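Local coordinates for D-xylonate dehydratase (Caulobacter crescentus, PDB 5OYN), which dehydrates D-xylonate to 2-dehydro-3-deoxy-D-arabinonate in D-xylose degradation, and D-gluconate with similar efficiency, using a [2Fe-2S] cluster and magnesium, at residues T269-E274 with G353-V358; L279-G284 with R310-I315; V341-L346 with S373-I378. All coordinates share one frame; numbering follows the deposited sequence.

Contact 1. Residues T269-E274 with G353-V358; sequences TKQAFE and GDVLTV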
ATOM      1  N   THR A 269     -23.265 -28.681  10.548  1.00 67.16           N
ATOM      2  CA  THR A 269     -24.286 -29.583  11.038  1.00 59.81           C
ATOM      3  C   THR A 269     -24.810 -29.084  12.377  1.00 64.17           C
ATOM      4  O   THR A 269     -24.224 -28.203  13.016  1.00 69.49           O
ATOM      5  CB  THR A 269     -23.726 -30.988  11.211  1.00 61.62           C
ATOM      6  OG1 THR A 269     -22.739 -30.981  12.256  1.00 61.38           O
ATOM      7  CG2 THR A 269     -23.101 -31.476   9.932  1.00 52.33           C
ATOM      8  N   LYS A 270     -25.922 -29.671  12.817  1.00 66.85           N
ATOM      9  CA  LYS A 270     -26.439 -29.335  14.136  1.00 60.33           C
ATOM     10  C   LYS A 270     -25.421 -29.657  15.218  1.00 60.09           C
ATOM     11  O   LYS A 270     -25.336 -28.937  16.218  1.00 63.24           O
ATOM     12  CB  LYS A 270     -27.754 -30.072  14.384  1.00 59.13           C
ATOM     13  CG  LYS A 270     -28.222 -30.082  15.823  1.00 63.81           C
ATOM     14  CD  LYS A 270     -29.221 -28.969  16.107  1.00 68.60           C
ATOM     15  CE  LYS A 270     -29.837 -29.116  17.511  1.00 70.32           C
ATOM     16  NZ  LYS A 270     -31.185 -28.454  17.628  1.00 70.46           N
ATOM     17  N   GLN A 271     -24.621 -30.709  15.034  1.00 58.84           N
ATOM     18  CA  GLN A 271     -23.636 -31.049  16.056  1.00 62.90           C
ATOM     19  C   GLN A 271     -22.600 -29.947  16.196  1.00 66.63           C
ATOM     20  O   GLN A 271     -22.169 -29.623  17.313  1.00 61.39           O
ATOM     21  CB  GLN A 271     -22.938 -32.365  15.722  1.00 67.67           C
ATOM     22  CG  GLN A 271     -23.829 -33.494  15.269  1.00 73.29           C
ATOM     23  CD  GLN A 271     -23.259 -34.832  15.688  1.00 78.28           C
ATOM     24  OE1 GLN A 271     -22.200 -35.252  15.206  1.00 77.87           O
ATOM     25  NE2 GLN A 271     -23.942 -35.500  16.611  1.00 84.16           N
ATOM     26  N   ALA A 272     -22.177 -29.372  15.060  1.00 65.46           N
ATOM     27  CA  ALA A 272     -21.205 -28.288  15.083  1.00 59.31           C
ATOM     28  C   ALA A 272     -21.754 -27.086  15.829  1.00 55.82           C
ATOM     29  O   ALA A 272     -21.051 -26.484  16.646  1.00 57.31           O
ATOM     30  CB  ALA A 272     -20.810 -27.898  13.662  1.00 59.43           C
ATOM     31  N   PHE A 273     -23.011 -26.728  15.575  1.00 52.41           N
ATOM     32  CA  PHE A 273     -23.605 -25.624  16.319  1.00 55.61           C
ATOM     33  C   PHE A 273     -23.694 -25.933  17.808  1.00 58.37           C
ATOM     34  O   PHE A 273     -23.555 -25.028  18.634  1.00 61.81           O
ATOM     35  CB  PHE A 273     -24.981 -25.285  15.750  1.00 55.57           C
ATOM     36  CG  PHE A 273     -24.934 -24.546  14.430  1.00 63.48           C
ATOM     37  CD1 PHE A 273     -24.752 -23.168  14.392  1.00 61.69           C
ATOM     38  CD2 PHE A 273     -25.080 -25.228  13.226  1.00 63.83           C
ATOM     39  CE1 PHE A 273     -24.712 -22.487  13.179  1.00 64.14           C
ATOM     40  CE2 PHE A 273     -25.045 -24.553  12.003  1.00 64.28           C
ATOM     41  CZ  PHE A 273     -24.853 -23.186  11.982  1.00 66.55           C
ATOM     42  N   GLU A 274     -23.911 -27.196  18.179  1.00 61.44           N
ATOM     43  CA  GLU A 274     -23.955 -27.533  19.599  1.00 61.81           C
ATOM     44  C   GLU A 274     -22.580 -27.382  20.244  1.00 61.73           C
ATOM     45  O   GLU A 274     -22.487 -27.042  21.433  1.00 58.96           O
ATOM     46  CB  GLU A 274     -24.488 -28.959  19.799  1.00 62.74           C
ATOM     47  CG  GLU A 274     -25.960 -29.164  19.416  1.00 68.96           C
ATOM     48  CD  GLU A 274     -26.491 -30.573  19.748  1.00 76.07           C
ATOM     49  OE1 GLU A 274     -25.845 -31.556  19.325  1.00 74.84           O
ATOM     50  OE2 GLU A 274     -27.545 -30.694  20.433  1.00 69.36           O
ATOM     51  N   GLY A 353     -16.784 -34.636  19.260  1.00 63.33           N
ATOM     52  CA  GLY A 353     -15.414 -34.600  18.782  1.00 60.55           C
ATOM     53  C   GLY A 353     -15.214 -35.102  17.366  1.00 69.93           C
ATOM     54  O   GLY A 353     -14.123 -34.915  16.817  1.00 72.35           O
ATOM     55  N   ASP A 354     -16.230 -35.710  16.752  1.00 72.58           N
ATOM     56  CA  ASP A 354     -16.053 -36.362  15.459  1.00 72.67           C
ATOM     57  C   ASP A 354     -16.580 -35.543  14.294  1.00 64.19           C
ATOM     58  O   ASP A 354     -16.753 -36.090  13.202  1.00 72.95           O
ATOM     59  CB  ASP A 354     -16.719 -37.737  15.453  1.00 80.03           C
ATOM     60  CG  ASP A 354     -15.750 -38.848  15.794  1.00 90.09           C
ATOM     61  OD1 ASP A 354     -14.524 -38.583  15.813  1.00 90.12           O
ATOM     62  OD2 ASP A 354     -16.219 -39.983  16.045  1.00 97.64           O
ATOM     63  N   VAL A 355     -16.824 -34.261  14.486  1.00 66.58           N
ATOM     64  CA  VAL A 355     -17.281 -33.411  13.387  1.00 69.96           C
ATOM     65  C   VAL A 355     -16.104 -33.059  12.480  1.00 64.54           C
ATOM     66  O   VAL A 355     -14.946 -33.011  12.909  1.00 63.85           O
ATOM     67  CB  VAL A 355     -17.963 -32.146  13.944  1.00 68.26           C
ATOM     68  CG1 VAL A 355     -19.369 -32.478  14.431  1.00 72.07           C
ATOM     69  CG2 VAL A 355     -17.149 -31.556  15.076  1.00 64.69           C
ATOM     70  N   LEU A 356     -16.394 -32.814  11.208  1.00 59.38           N
ATOM     71  CA  LEU A 356     -15.359 -32.390  10.276  1.00 66.26           C
ATOM     72  C   LEU A 356     -15.139 -30.874  10.378  1.00 71.60           C
ATOM     73  O   LEU A 356     -16.087 -30.109  10.591  1.00 70.30           O
ATOM     74  CB  LEU A 356     -15.743 -32.801   8.850  1.00 68.56           C
ATOM     75  CG  LEU A 356     -14.997 -32.148   7.670  1.00 81.80           C
ATOM     76  CD1 LEU A 356     -13.542 -32.664   7.513  1.00 66.19           C
ATOM     77  CD2 LEU A 356     -15.784 -32.293   6.358  1.00 74.32           C
ATOM     78  N   THR A 357     -13.871 -30.445  10.259  1.00 64.02           N
ATOM     79  CA  THR A 357     -13.472 -29.039  10.336  1.00 61.78           C
ATOM     80  C   THR A 357     -12.678 -28.648   9.091  1.00 62.56           C
ATOM     81  O   THR A 357     -12.158 -29.507   8.372  1.00 67.33           O
ATOM     82  CB  THR A 357     -12.628 -28.754  11.602  1.00 59.90           C
ATOM     83  OG1 THR A 357     -11.269 -29.173  11.404  1.00 57.63           O
ATOM     84  CG2 THR A 357     -13.202 -29.482  12.819  1.00 67.77           C
ATOM     85  N   VAL A 358     -12.557 -27.341   8.837  1.00 61.32           N
ATOM     86  CA  VAL A 358     -11.796 -26.898   7.668  1.00 56.48           C
ATOM     87  C   VAL A 358     -10.328 -27.287   7.742  1.00 55.97           C
ATOM     88  O   VAL A 358      -9.629 -27.183   6.740  1.00 54.28           O
ATOM     89  CB  VAL A 358     -11.889 -25.376   7.438  1.00 53.15           C
ATOM     90  CG1 VAL A 358     -13.296 -24.975   7.028  1.00 51.97           C
ATOM     91  CG2 VAL A 358     -11.410 -24.614   8.670  1.00 55.55           C
TER

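Contact 2. Residues L279-G284 with R310-I315; sequences LVAAAG and RAAYDI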
ATOM      1  N   LEU A 279     -19.089 -23.939  23.773  1.00 55.02           N
ATOM      2  CA  LEU A 279     -17.953 -23.046  23.936  1.00 49.54           C
ATOM      3  C   LEU A 279     -18.392 -21.682  24.449  1.00 49.05           C
ATOM      4  O   LEU A 279     -17.776 -21.133  25.373  1.00 49.47           O
ATOM      5  CB  LEU A 279     -17.207 -22.906  22.619  1.00 56.63           C
ATOM      6  CG  LEU A 279     -16.201 -21.767  22.679  1.00 51.21           C
ATOM      7  CD1 LEU A 279     -14.946 -22.230  23.399  1.00 50.59           C
ATOM      8  CD2 LEU A 279     -15.921 -21.347  21.283  1.00 52.52           C
ATOM      9  N   VAL A 280     -19.466 -21.128  23.880  1.00 42.31           N
ATOM     10  CA  VAL A 280     -19.919 -19.814  24.325  1.00 46.34           C
ATOM     11  C   VAL A 280     -20.093 -19.783  25.835  1.00 51.85           C
ATOM     12  O   VAL A 280     -19.699 -18.818  26.499  1.00 52.77           O
ATOM     13  CB  VAL A 280     -21.220 -19.419  23.615  1.00 45.83           C
ATOM     14  CG1 VAL A 280     -21.740 -18.115  24.200  1.00 48.16           C
ATOM     15  CG2 VAL A 280     -20.983 -19.306  22.140  1.00 46.77           C
ATOM     16  N   ALA A 281     -20.661 -20.852  26.407  1.00 54.47           N
ATOM     17  CA  ALA A 281     -20.992 -20.820  27.829  1.00 52.09           C
ATOM     18  C   ALA A 281     -19.740 -20.926  28.689  1.00 54.55           C
ATOM     19  O   ALA A 281     -19.592 -20.181  29.669  1.00 52.94           O
ATOM     20  CB  ALA A 281     -21.976 -21.934  28.166  1.00 56.36           C
ATOM     21  N   ALA A 282     -18.829 -21.845  28.337  1.00 49.09           N
ATOM     22  CA  ALA A 282     -17.601 -22.039  29.107  1.00 52.29           C
ATOM     23  C   ALA A 282     -16.689 -20.818  29.068  1.00 58.65           C
ATOM     24  O   ALA A 282     -15.895 -20.620  30.001  1.00 56.46           O
ATOM     25  CB  ALA A 282     -16.836 -23.257  28.584  1.00 48.21           C
ATOM     26  N   ALA A 283     -16.786 -20.004  28.013  1.00 54.39           N
ATOM     27  CA  ALA A 283     -15.930 -18.849  27.807  1.00 52.99           C
ATOM     28  C   ALA A 283     -16.520 -17.557  28.347  1.00 52.63           C
ATOM     29  O   ALA A 283     -15.944 -16.496  28.118  1.00 60.55           O
ATOM     30  CB  ALA A 283     -15.634 -18.674  26.315  1.00 52.53           C
ATOM     31  N   GLY A 284     -17.646 -17.600  29.046  1.00 49.01           N
ATOM     32  CA  GLY A 284     -18.261 -16.349  29.452  1.00 47.85           C
ATOM     33  C   GLY A 284     -18.644 -15.471  28.283  1.00 51.13           C
ATOM     34  O   GLY A 284     -18.627 -14.240  28.401  1.00 54.88           O
ATOM     35  N   ARG A 310     -30.781 -24.409  26.934  1.00 67.43           N
ATOM     36  CA  ARG A 310     -30.872 -25.024  28.263  1.00 61.34           C
ATOM     37  C   ARG A 310     -29.876 -26.157  28.432  1.00 58.14           C
ATOM     38  O   ARG A 310     -29.374 -26.386  29.538  1.00 63.70           O
ATOM     39  CB  ARG A 310     -32.288 -25.553  28.544  1.00 67.80           C
ATOM     40  CG  ARG A 310     -33.363 -24.491  28.600  1.00 62.41           C
ATOM     41  CD  ARG A 310     -34.805 -24.964  28.542  1.00 54.17           C
ATOM     42  NE  ARG A 310     -35.630 -23.898  29.097  1.00 50.37           N
ATOM     43  CZ  ARG A 310     -36.692 -23.379  28.490  1.00 53.79           C
ATOM     44  NH1 ARG A 310     -37.082 -23.849  27.303  1.00 47.16           N
ATOM     45  NH2 ARG A 310     -37.364 -22.388  29.079  1.00 53.42           N
ATOM     46  N   ALA A 311     -29.588 -26.879  27.351  1.00 57.60           N
ATOM     47  CA  ALA A 311     -28.589 -27.940  27.399  1.00 61.99           C
ATOM     48  C   ALA A 311     -27.273 -27.463  28.010  1.00 71.20           C
ATOM     49  O   ALA A 311     -26.648 -28.185  28.802  1.00 72.13           O
ATOM     50  CB  ALA A 311     -28.356 -28.474  25.987  1.00 63.70           C
ATOM     51  N   ALA A 312     -26.850 -26.238  27.670  1.00 67.54           N
ATOM     52  CA  ALA A 312     -25.536 -25.710  28.014  1.00 60.67           C
ATOM     53  C   ALA A 312     -25.519 -24.854  29.278  1.00 65.31           C
ATOM     54  O   ALA A 312     -24.447 -24.388  29.672  1.00 65.15           O
ATOM     55  CB  ALA A 312     -24.988 -24.896  26.839  1.00 64.30           C
ATOM     56  N   TYR A 313     -26.661 -24.646  29.937  1.00 68.76           N
ATOM     57  CA  TYR A 313     -26.690 -23.784  31.121  1.00 67.15           C
ATOM     58  C   TYR A 313     -25.708 -24.247  32.204  1.00 67.14           C
ATOM     59  O   TYR A 313     -25.060 -23.417  32.856  1.00 65.33           O
ATOM     60  CB  TYR A 313     -28.113 -23.715  31.684  1.00 64.64           C
ATOM     61  CG  TYR A 313     -28.236 -22.906  32.962  1.00 66.94           C
ATOM     62  CD1 TYR A 313     -27.774 -21.593  33.023  1.00 64.80           C
ATOM     63  CD2 TYR A 313     -28.815 -23.452  34.107  1.00 57.97           C
ATOM     64  CE1 TYR A 313     -27.885 -20.850  34.182  1.00 63.86           C
ATOM     65  CE2 TYR A 313     -28.921 -22.718  35.276  1.00 59.25           C
ATOM     66  CZ  TYR A 313     -28.460 -21.418  35.306  1.00 67.84           C
ATOM     67  OH  TYR A 313     -28.557 -20.670  36.456  1.00 71.32           O
ATOM     68  N   ASP A 314     -25.593 -25.559  32.427  1.00 66.39           N
ATOM     69  CA  ASP A 314     -24.769 -26.077  33.514  1.00 66.95           C
ATOM     70  C   ASP A 314     -23.312 -26.282  33.109  1.00 66.29           C
ATOM     71  O   ASP A 314     -22.627 -27.136  33.694  1.00 61.52           O
ATOM     72  CB  ASP A 314     -25.354 -27.383  34.054  1.00 68.60           C
ATOM     73  CG  ASP A 314     -25.312 -28.517  33.035  1.00 81.30           C
ATOM     74  OD1 ASP A 314     -24.939 -28.275  31.857  1.00 73.57           O
ATOM     75  OD2 ASP A 314     -25.664 -29.660  33.419  1.00 83.42           O
ATOM     76  N   ILE A 315     -22.843 -25.548  32.106  1.00 63.58           N
ATOM     77  CA  ILE A 315     -21.411 -25.487  31.804  1.00 58.57           C
ATOM     78  C   ILE A 315     -20.760 -24.477  32.745  1.00 60.96           C
ATOM     79  O   ILE A 315     -21.251 -23.339  32.855  1.00 62.05           O
ATOM     80  CB  ILE A 315     -21.190 -25.093  30.351  1.00 60.40           C
ATOM     81  CG1 ILE A 315     -21.940 -26.045  29.407  1.00 62.47           C
ATOM     82  CG2 ILE A 315     -19.692 -25.041  30.049  1.00 55.87           C
ATOM     83  CD1 ILE A 315     -21.135 -27.218  28.923  1.00 62.98           C
TER

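Contact 3. Residues V341-L346 with S373-I378; sequences VLWELL and SDREVI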
ATOM      1  N   VAL A 341      -9.955 -24.092  25.567  1.00 50.36           N
ATOM      2  CA  VAL A 341     -11.279 -24.170  26.165  1.00 53.86           C
ATOM      3  C   VAL A 341     -12.022 -25.382  25.621  1.00 58.51           C
ATOM      4  O   VAL A 341     -12.616 -26.161  26.378  1.00 55.53           O
ATOM      5  CB  VAL A 341     -12.051 -22.861  25.914  1.00 54.01           C
ATOM      6  CG1 VAL A 341     -13.357 -22.856  26.679  1.00 54.71           C
ATOM      7  CG2 VAL A 341     -11.191 -21.646  26.298  1.00 50.00           C
ATOM      8  N   LEU A 342     -11.965 -25.572  24.300  1.00 55.19           N
ATOM      9  CA  LEU A 342     -12.603 -26.724  23.675  1.00 55.54           C
ATOM     10  C   LEU A 342     -12.035 -28.034  24.211  1.00 57.29           C
ATOM     11  O   LEU A 342     -12.761 -29.024  24.346  1.00 56.42           O
ATOM     12  CB  LEU A 342     -12.441 -26.644  22.153  1.00 51.82           C
ATOM     13  CG  LEU A 342     -13.316 -25.561  21.518  1.00 52.94           C
ATOM     14  CD1 LEU A 342     -13.013 -25.409  20.054  1.00 52.97           C
ATOM     15  CD2 LEU A 342     -14.818 -25.821  21.743  1.00 47.59           C
ATOM     16  N   TRP A 343     -10.736 -28.062  24.511  1.00 56.70           N
ATOM     17  CA  TRP A 343     -10.127 -29.277  25.036  1.00 55.34           C
ATOM     18  C   TRP A 343     -10.753 -29.653  26.367  1.00 59.12           C
ATOM     19  O   TRP A 343     -11.179 -30.796  26.569  1.00 58.16           O
ATOM     20  CB  TRP A 343      -8.626 -29.066  25.183  1.00 52.55           C
ATOM     21  CG  TRP A 343      -7.843 -30.244  25.686  1.00 58.55           C
ATOM     22  CD1 TRP A 343      -7.174 -31.172  24.933  1.00 56.99           C
ATOM     23  CD2 TRP A 343      -7.596 -30.588  27.055  1.00 60.15           C
ATOM     24  NE1 TRP A 343      -6.538 -32.078  25.752  1.00 57.37           N
ATOM     25  CE2 TRP A 343      -6.786 -31.742  27.059  1.00 59.84           C
ATOM     26  CE3 TRP A 343      -7.994 -30.041  28.278  1.00 60.16           C
ATOM     27  CZ2 TRP A 343      -6.368 -32.355  28.239  1.00 54.03           C
ATOM     28  CZ3 TRP A 343      -7.581 -30.655  29.444  1.00 58.08           C
ATOM     29  CH2 TRP A 343      -6.772 -31.795  29.416  1.00 51.52           C
ATOM     30  N   GLU A 344     -10.802 -28.686  27.286  1.00 62.35           N
ATOM     31  CA  GLU A 344     -11.485 -28.841  28.564  1.00 58.47           C
ATOM     32  C   GLU A 344     -12.854 -29.481  28.368  1.00 58.49           C
ATOM     33  O   GLU A 344     -13.174 -30.494  28.997  1.00 60.94           O
ATOM     34  CB  GLU A 344     -11.598 -27.463  29.228  1.00 54.52           C
ATOM     35  CG  GLU A 344     -11.492 -27.422  30.734  1.00 60.42           C
ATOM     36  CD  GLU A 344     -10.177 -27.957  31.291  1.00 63.25           C
ATOM     37  OE1 GLU A 344      -9.105 -27.678  30.723  1.00 58.01           O
ATOM     38  OE2 GLU A 344     -10.223 -28.662  32.326  1.00 68.55           O
ATOM     39  N   LEU A 345     -13.655 -28.929  27.455  1.00 57.09           N
ATOM     40  CA  LEU A 345     -14.993 -29.464  27.218  1.00 59.97           C
ATOM     41  C   LEU A 345     -14.930 -30.884  26.666  1.00 64.72           C
ATOM     42  O   LEU A 345     -15.610 -31.791  27.170  1.00 64.99           O
ATOM     43  CB  LEU A 345     -15.763 -28.547  26.267  1.00 53.48           C
ATOM     44  CG  LEU A 345     -16.292 -27.267  26.913  1.00 56.81           C
ATOM     45  CD1 LEU A 345     -16.635 -26.237  25.858  1.00 49.03           C
ATOM     46  CD2 LEU A 345     -17.498 -27.549  27.826  1.00 50.93           C
ATOM     47  N   LEU A 346     -14.111 -31.095  25.632  1.00 58.21           N
ATOM     48  CA  LEU A 346     -13.999 -32.413  25.015  1.00 61.18           C
ATOM     49  C   LEU A 346     -13.706 -33.497  26.052  1.00 65.56           C
ATOM     50  O   LEU A 346     -14.237 -34.611  25.964  1.00 65.24           O
ATOM     51  CB  LEU A 346     -12.911 -32.382  23.942  1.00 57.36           C
ATOM     52  CG  LEU A 346     -12.597 -33.689  23.237  1.00 55.43           C
ATOM     53  CD1 LEU A 346     -13.550 -33.853  22.075  1.00 56.00           C
ATOM     54  CD2 LEU A 346     -11.151 -33.719  22.765  1.00 54.43           C
ATOM     55  N   SER A 373      -1.997 -23.792  29.189  1.00 57.79           N
ATOM     56  CA  SER A 373      -0.697 -23.606  29.812  1.00 54.02           C
ATOM     57  C   SER A 373      -0.735 -22.591  30.939  1.00 56.54           C
ATOM     58  O   SER A 373       0.283 -22.399  31.612  1.00 61.74           O
ATOM     59  CB  SER A 373       0.331 -23.161  28.768  1.00 51.26           C
ATOM     60  OG  SER A 373      -0.251 -22.274  27.816  1.00 61.04           O
ATOM     61  N   ASP A 374      -1.874 -21.935  31.168  1.00 57.25           N
ATOM     62  CA  ASP A 374      -2.004 -20.925  32.218  1.00 59.73           C
ATOM     63  C   ASP A 374      -3.282 -21.205  33.004  1.00 57.70           C
ATOM     64  O   ASP A 374      -4.371 -20.751  32.634  1.00 58.67           O
ATOM     65  CB  ASP A 374      -2.004 -19.529  31.621  1.00 58.29           C
ATOM     66  CG  ASP A 374      -1.578 -18.471  32.613  1.00 66.21           C
ATOM     67  OD1 ASP A 374      -1.744 -18.703  33.832  1.00 64.73           O
ATOM     68  OD2 ASP A 374      -1.069 -17.406  32.171  1.00 71.76           O
ATOM     69  N   ARG A 375      -3.157 -21.937  34.112  1.00 56.95           N
ATOM     70  CA  ARG A 375      -4.363 -22.219  34.882  1.00 52.79           C
ATOM     71  C   ARG A 375      -4.868 -21.000  35.649  1.00 55.12           C
ATOM     72  O   ARG A 375      -5.929 -21.092  36.282  1.00 62.48           O
ATOM     73  CB  ARG A 375      -4.116 -23.397  35.825  1.00 42.70           C
ATOM     74  CG  ARG A 375      -4.060 -24.770  35.132  1.00 39.55           C
ATOM     75  CD  ARG A 375      -5.448 -25.267  34.688  1.00 46.66           C
ATOM     76  NE  ARG A 375      -5.387 -26.527  33.936  1.00 46.79           N
ATOM     77  CZ  ARG A 375      -6.358 -26.974  33.133  1.00 50.11           C
ATOM     78  NH1 ARG A 375      -7.476 -26.273  32.961  1.00 44.50           N
ATOM     79  NH2 ARG A 375      -6.206 -28.123  32.487  1.00 48.29           N
ATOM     80  N   GLU A 376      -4.152 -19.868  35.602  1.00 54.33           N
ATOM     81  CA  GLU A 376      -4.661 -18.603  36.132  1.00 57.33           C
ATOM     82  C   GLU A 376      -5.739 -18.017  35.231  1.00 55.92           C
ATOM     83  O   GLU A 376      -6.516 -17.152  35.663  1.00 51.60           O
ATOM     84  CB  GLU A 376      -3.516 -17.583  36.272  1.00 60.88           C
ATOM     85  CG  GLU A 376      -3.036 -17.258  37.708  1.00 71.94           C
ATOM     86  CD  GLU A 376      -1.682 -16.475  37.757  1.00 86.37           C
ATOM     87  OE1 GLU A 376      -1.293 -15.811  36.756  1.00 77.29           O
ATOM     88  OE2 GLU A 376      -1.000 -16.529  38.811  1.00 82.88           O
ATOM     89  N   VAL A 377      -5.804 -18.482  33.988  1.00 47.87           N
ATOM     90  CA  VAL A 377      -6.571 -17.839  32.933  1.00 52.57           C
ATOM     91  C   VAL A 377      -7.660 -18.760  32.415  1.00 51.96           C
ATOM     92  O   VAL A 377      -8.811 -18.344  32.230  1.00 51.28           O
ATOM     93  CB  VAL A 377      -5.648 -17.379  31.771  1.00 51.70           C
ATOM     94  CG1 VAL A 377      -6.428 -16.607  30.720  1.00 38.59           C
ATOM     95  CG2 VAL A 377      -4.493 -16.580  32.311  1.00 50.10           C
ATOM     96  N   ILE A 378      -7.313 -20.013  32.153  1.00 53.90           N
ATOM     97  CA  ILE A 378      -8.274 -21.022  31.735  1.00 58.04           C
ATOM     98  C   ILE A 378      -8.339 -22.068  32.842  1.00 55.49           C
ATOM     99  O   ILE A 378      -7.432 -22.896  32.993  1.00 55.58           O
ATOM    100  CB  ILE A 378      -7.904 -21.635  30.388  1.00 55.67           C
ATOM    101  CG1 ILE A 378      -7.942 -20.535  29.324  1.00 51.27           C
ATOM    102  CG2 ILE A 378      -8.849 -22.781  30.079  1.00 51.47           C
ATOM    103  CD1 ILE A 378      -7.437 -20.970  27.966  1.00 50.44           C
TER

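Contact 1. Residues T269-E274 with G353-V358
The hydroxyl of Thr-269 sits beside Val-355 and does a second job at the same time: Thr-269 is the N-cap of helix 270-282, and its OG1 takes the capping bond. Ala-272 N donates to Thr-269 OG1 over 3.3 Å, with an angle of 159° at the hydrogen. The first torsion of Thr-269 (chi1 66°) sets OG1 between its own backbone N and carbonyl carbon, from where it bends back over the opening turn. Thr-269 O takes the next amide, Phe-273 N, at 3.2 Å.

Against this capped end leans one side chain of the loop 353-358. Val-355 reaches in with a single branch, CG1, which is turned beside its backbone N. That methyl touches the aliphatic root of Gln-271, with Val-355 CG1 to Gln-271 CB at 3.8 Å, the two side chains crossing at a slant. The contact is van der Waals packing of one methyl between a helix start and an irregular loop, away from the cluster and the magnesium ion.

Outside it, Val-355 pairs through its backbone with Met-363, and Glu-274 OE1, on the same helix, holds His-352 NE2 just ahead of residues 353-358. Gln-271 is bent at its second torsion, which brings the amide round the same methyl: Gln-271 OE1 stands 4.0 Å from Val-355 CG1.

Contact 2. Residues L279-G284 with R310-I315
Ile-315 spreads its branches over two successive alanines near the end of helix 270-282, and Ala-312 adds to the patch from the turn. The first torsion of Ile-315 decides the division of labour. With chi1 at -55°, CG1 lies beside the backbone N and CG2 is anti to that N, beside the carbonyl carbon. CG2 is the branch that presses on Ala-282, at 3.7 Å from Ala-282 CB, and it lies equally near the backbone there, 3.7 Å from Ala-282 N. The branch point rather than a tip meets the other alanine: Ile-315 CB is 3.9 Å from Ala-281 CB. The CG1 arm turns instead to helix 337-347, where Ile-315 packs on Leu-345.

Ala-281 has a second neighbour. Its methyl points into the turn opened by Ala-312, with Ala-281 CB 3.8 Å from Ala-312 O and 4.4 Å from Ala-312 CB. The carbonyl involved is also spoken for within its own segment, since Ile-315 N donates to Ala-312 O at 3.1 Å. The contact between the segments is van der Waals packing of small aliphatic groups, and with alanines on the helix the loop can lie close to it: the CA atoms of Ala-282 and Ile-315 are 5.8 Å apart.

Backbone pairing of Ala-282 with Ile-318 and of Ile-315 with Ala-389 ties both sides into the surrounding loops.

A turn and a helix cap frame this packing. Residues 312 to 315 form a type I beta turn, and helix 270-282 finishes in a Schellman motif, with Gly-284 at positive phi (60°) as the C-prime residue, Gly-285 N bonded to Val-280 O and Gly-284 N to Ala-281 O.

Contact 3. Residues V341-L346 with S373-I378
The guanidinium of Arg-375 is approached at its edge, near its own plane, by two side chains of helix 337-347: the carboxylate of Glu-344 and the CZ3 corner of Trp-343. Carboxylate and guanidinium stand perpendicular to each other. Arg-375 NH1 donates within its own plane to Glu-344 OE1 at 3.1 Å, but that oxygen is met from above the carboxylate, 55° out of plane, so this salt bridge is not the flat side-by-side kind. Arg-375 NH2 adds a weak bond to the same Glu-344 OE1 at 3.4 Å. Glu-344 OE1 also lies at the edge of the Trp-343 ring, in its plane, while Trp-343 CZ3 is 4.2 Å from Arg-375 NH2.

Bends at the second torsion of both chains, chi2 60° in Glu-344 and -74° in Arg-375, bring the charges together from opposite directions. Each has another partner: Glu-344 OE2 accepts from Tyr-381 N, and Arg-375 NH2 makes a salt bridge to Glu-371. With an alanine at Glu-344 the carboxylate goes, which would probably leave Arg-375 NH1 without its charged mate and the amide of Tyr-381 without this acceptor.

In the apolar part of the contact, Val-341 CG2 meets Ile-378 CD1 at 4.2 Å, the two side chains crossing at about a right angle. The loop 373-378 has its own brace, an Asx turn in which Glu-376 N donates to Asp-374 OD1 at 3.2 Å; Asp-374 OD2 bonds Asn-170 of the second subunit.

Helix and loop are thus joined by an apolar pair, the touch of Trp-343 on Arg-375, and an ion pair whose acid is buried and whose arginine is partly exposed. Arg-375 set between two acids probably stays charged, and its pull should help keep Glu-344 ionised.

Two helices connect the set: 270-282 carries one side of both contact 1 and contact 2, and 337-347 carries one side of contact 3. Contacts 2 and 3 are the closest pair, their centres about 14 Å apart, and they touch where Leu-279 CD1 packs on Val-341 CG1 at 3.7 Å. Contact 1 lies about 17 Å from contact 2 and about 20 Å from contact 3, centre to centre; it meets the latter through Gly-353 CA and Leu-346 CD1, 3.9 Å apart. Along the chain contacts 1 and 3 interleave, whereas contact 2 closes before contact 3 begins. All three belong to the scaffold, away from the iron-sulfur cluster and magnesium sites.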